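Local coordinates for protein putative marr-family transcriptional repressor (Streptomyces coelicolor, PDB 3ZPL) that binds DNA through a winged-helix domain and probably acts as a MarR-family transcriptional repressor, at residues W101-D106 with F115-D120. Sequence-based numbering, arbitrary orientation.
Sequences WVRRED and FAILTD. With nucleotides of chain C.
Phe-115 N donates to Glu-105 O at 2.7 Å, an almost straight bond, and Glu-105 N answers to Phe-115 O. The next hydrogen-bonded pair of this antiparallel hairpin joins Arg-103 and Ile-117, where Arg-103 N donates to Ile-117 O and Ile-117 N to Arg-103 O, both at 2.8 Å. Thr-119 N, just past the strand, still reaches Trp-101 O; the Thr-119 hydroxyl is hydrogen-bonded to Gly-100 O and Gly-122 N, capping helix 120-142. On one face of the ribbon Ile-117 is roofed by charged side chains. Arg-103, with CG between backbone N and carbonyl carbon (chi1 63°) and its chain extended to NE, lays its guanidinium over Ile-117 CD1, 3.4 Å below the plane and toward the rim. In that same plane Arg-103 NH1 forms a salt bridge to Glu-105 OE2 (3.1 Å), meeting the oxygen from above the carboxylate plane, while Glu-105 CD lies 3.7 Å from Ile-117 CD1. An alanine at Arg-103 would probably deprive Ile-117 CD1 of its guanidinium cover and leave Glu-105 OE2 without this charged mate. The other face turns Val-102 and Leu-118 toward helix 56-66, Val-102 also packing on helix 86-98. From this face too, Arg-104, whose chain bends at chi2 and chi3, has NH2 2.9 Å from phosphate oxygen OP1 of DT6 of chain C; its NH1 makes a salt bridge with Glu-97, which probably helps orient the guanidinium. Strand 72-74 completes the sheet beside 114-118, and the hairpin is the wing of a winged helix-turn-helix domain, contacting the DNA backbone.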
# COMPACT_ATOMS: atom_id res chain seq x y z
N TRP A 101 9.19 -19.21 12.86
CA TRP A 101 8.95 -18.03 13.67
C TRP A 101 7.55 -18.09 14.34
O TRP A 101 7.25 -17.29 15.24
CB TRP A 101 9.07 -16.74 12.84
CG TRP A 101 10.13 -16.50 11.83
CD1 TRP A 101 9.88 -16.12 10.55
CD2 TRP A 101 11.55 -16.51 11.98
NE1 TRP A 101 11.04 -15.95 9.86
CE2 TRP A 101 12.09 -16.17 10.72
CE3 TRP A 101 12.42 -16.80 13.04
CZ2 TRP A 101 13.46 -16.10 10.48
CZ3 TRP A 101 13.80 -16.73 12.80
CH2 TRP A 101 14.30 -16.38 11.53
N VAL A 102 6.71 -19.02 13.91
CA VAL A 102 5.35 -19.15 14.42
C VAL A 102 4.96 -20.63 14.54
O VAL A 102 5.50 -21.48 13.83
CB VAL A 102 4.35 -18.42 13.49
CG1 VAL A 102 2.91 -18.83 13.73
CG2 VAL A 102 4.46 -16.92 13.67
N ARG A 103 4.06 -20.95 15.46
CA ARG A 103 3.48 -22.31 15.56
C ARG A 103 2.00 -22.17 15.87
O ARG A 103 1.54 -21.11 16.29
CB ARG A 103 4.19 -23.13 16.65
CG ARG A 103 4.03 -22.57 18.06
CD ARG A 103 4.79 -23.38 19.09
NE ARG A 103 4.57 -22.85 20.44
CZ ARG A 103 3.59 -23.22 21.27
NH1 ARG A 103 2.70 -24.14 20.93
NH2 ARG A 103 3.50 -22.66 22.47
N ARG A 104 1.26 -23.24 15.64
CA ARG A 104 -0.18 -23.25 15.83
C ARG A 104 -0.62 -24.21 16.92
O ARG A 104 -0.01 -25.26 17.11
CB ARG A 104 -0.87 -23.66 14.53
CG ARG A 104 -0.87 -22.59 13.44
CD ARG A 104 -0.61 -23.21 12.06
NE ARG A 104 -1.41 -22.60 11.00
CZ ARG A 104 -1.41 -23.01 9.74
NH1 ARG A 104 -0.64 -24.02 9.36
NH2 ARG A 104 -2.17 -22.38 8.83
N GLU A 105 -1.70 -23.86 17.60
CA GLU A 105 -2.37 -24.75 18.54
C GLU A 105 -3.87 -24.69 18.31
O GLU A 105 -4.40 -23.70 17.78
CB GLU A 105 -2.06 -24.36 19.98
CG GLU A 105 -0.87 -25.06 20.58
CD GLU A 105 -0.66 -24.73 22.05
OE1 GLU A 105 -1.45 -23.95 22.63
OE2 GLU A 105 0.31 -25.26 22.64
N ASP A 106 -4.57 -25.71 18.79
CA ASP A 106 -6.03 -25.75 18.72
C ASP A 106 -6.60 -24.98 19.90
O ASP A 106 -5.97 -24.91 20.96
CB ASP A 106 -6.55 -27.19 18.74
CG ASP A 106 -5.74 -28.13 17.86
OD1 ASP A 106 -4.59 -27.80 17.56
OD2 ASP A 106 -6.25 -29.19 17.47
N PHE A 115 -4.95 -21.10 17.21
CA PHE A 115 -4.11 -20.03 17.72
C PHE A 115 -2.85 -19.94 16.89
O PHE A 115 -2.33 -20.96 16.45
CB PHE A 115 -3.72 -20.27 19.19
CG PHE A 115 -4.75 -19.81 20.18
CD1 PHE A 115 -4.92 -18.46 20.45
CD2 PHE A 115 -5.52 -20.73 20.88
CE1 PHE A 115 -5.85 -18.03 21.39
CE2 PHE A 115 -6.45 -20.32 21.81
CZ PHE A 115 -6.63 -18.96 22.07
N ALA A 116 -2.39 -18.71 16.66
CA ALA A 116 -1.07 -18.45 16.10
C ALA A 116 -0.19 -17.95 17.24
O ALA A 116 -0.50 -16.97 17.88
CB ALA A 116 -1.16 -17.40 15.00
N ILE A 117 0.88 -18.69 17.52
CA ILE A 117 1.75 -18.40 18.64
C ILE A 117 3.14 -18.09 18.11
O ILE A 117 3.65 -18.81 17.24
CB ILE A 117 1.86 -19.62 19.58
CG1 ILE A 117 0.46 -20.07 20.04
CG2 ILE A 117 2.75 -19.27 20.77
CD1 ILE A 117 0.42 -21.45 20.65
N LEU A 118 3.72 -17.01 18.61
CA LEU A 118 5.08 -16.62 18.25
C LEU A 118 6.10 -17.48 18.98
O LEU A 118 6.08 -17.52 20.20
CB LEU A 118 5.29 -15.15 18.63
CG LEU A 118 6.68 -14.50 18.44
CD1 LEU A 118 7.08 -14.54 16.98
CD2 LEU A 118 6.64 -13.07 18.96
N THR A 119 6.97 -18.16 18.24
CA THR A 119 8.02 -18.98 18.85
C THR A 119 9.09 -18.12 19.51
O THR A 119 9.15 -16.93 19.27
CB THR A 119 8.74 -19.82 17.80
OG1 THR A 119 9.34 -18.96 16.83
CG2 THR A 119 7.77 -20.78 17.12
N ASP A 120 9.94 -18.73 20.32
CA ASP A 120 11.13 -18.03 20.84
C ASP A 120 11.98 -17.45 19.71
O ASP A 120 12.30 -16.26 19.72
CB ASP A 120 12.00 -18.97 21.68
CG ASP A 120 11.39 -19.29 23.05
OD1 ASP A 120 10.59 -18.45 23.57
OD2 ASP A 120 11.74 -20.36 23.61
P DT C 6 -5.73 -21.91 9.66
OP1 DT C 6 -4.57 -22.49 10.39
OP2 DT C 6 -5.66 -20.50 9.22
O5' DT C 6 -6.06 -22.81 8.40
C5' DT C 6 -6.36 -24.20 8.55
C4' DT C 6 -6.67 -24.81 7.21
O4' DT C 6 -7.82 -24.16 6.60
C3' DT C 6 -5.54 -24.71 6.19
O3' DT C 6 -5.17 -26.04 5.85
C2' DT C 6 -6.12 -23.88 5.05
C1' DT C 6 -7.62 -24.08 5.21
N1 DT C 6 -8.45 -22.97 4.71
C2 DT C 6 -9.25 -23.18 3.61
O2 DT C 6 -9.32 -24.26 3.02
N3 DT C 6 -9.98 -22.09 3.21
C4 DT C 6 -9.98 -20.83 3.79
O4 DT C 6 -10.67 -19.94 3.32
C5 DT C 6 -9.11 -20.68 4.93
C7 DT C 6 -9.04 -19.36 5.63
C6 DT C 6 -8.40 -21.75 5.33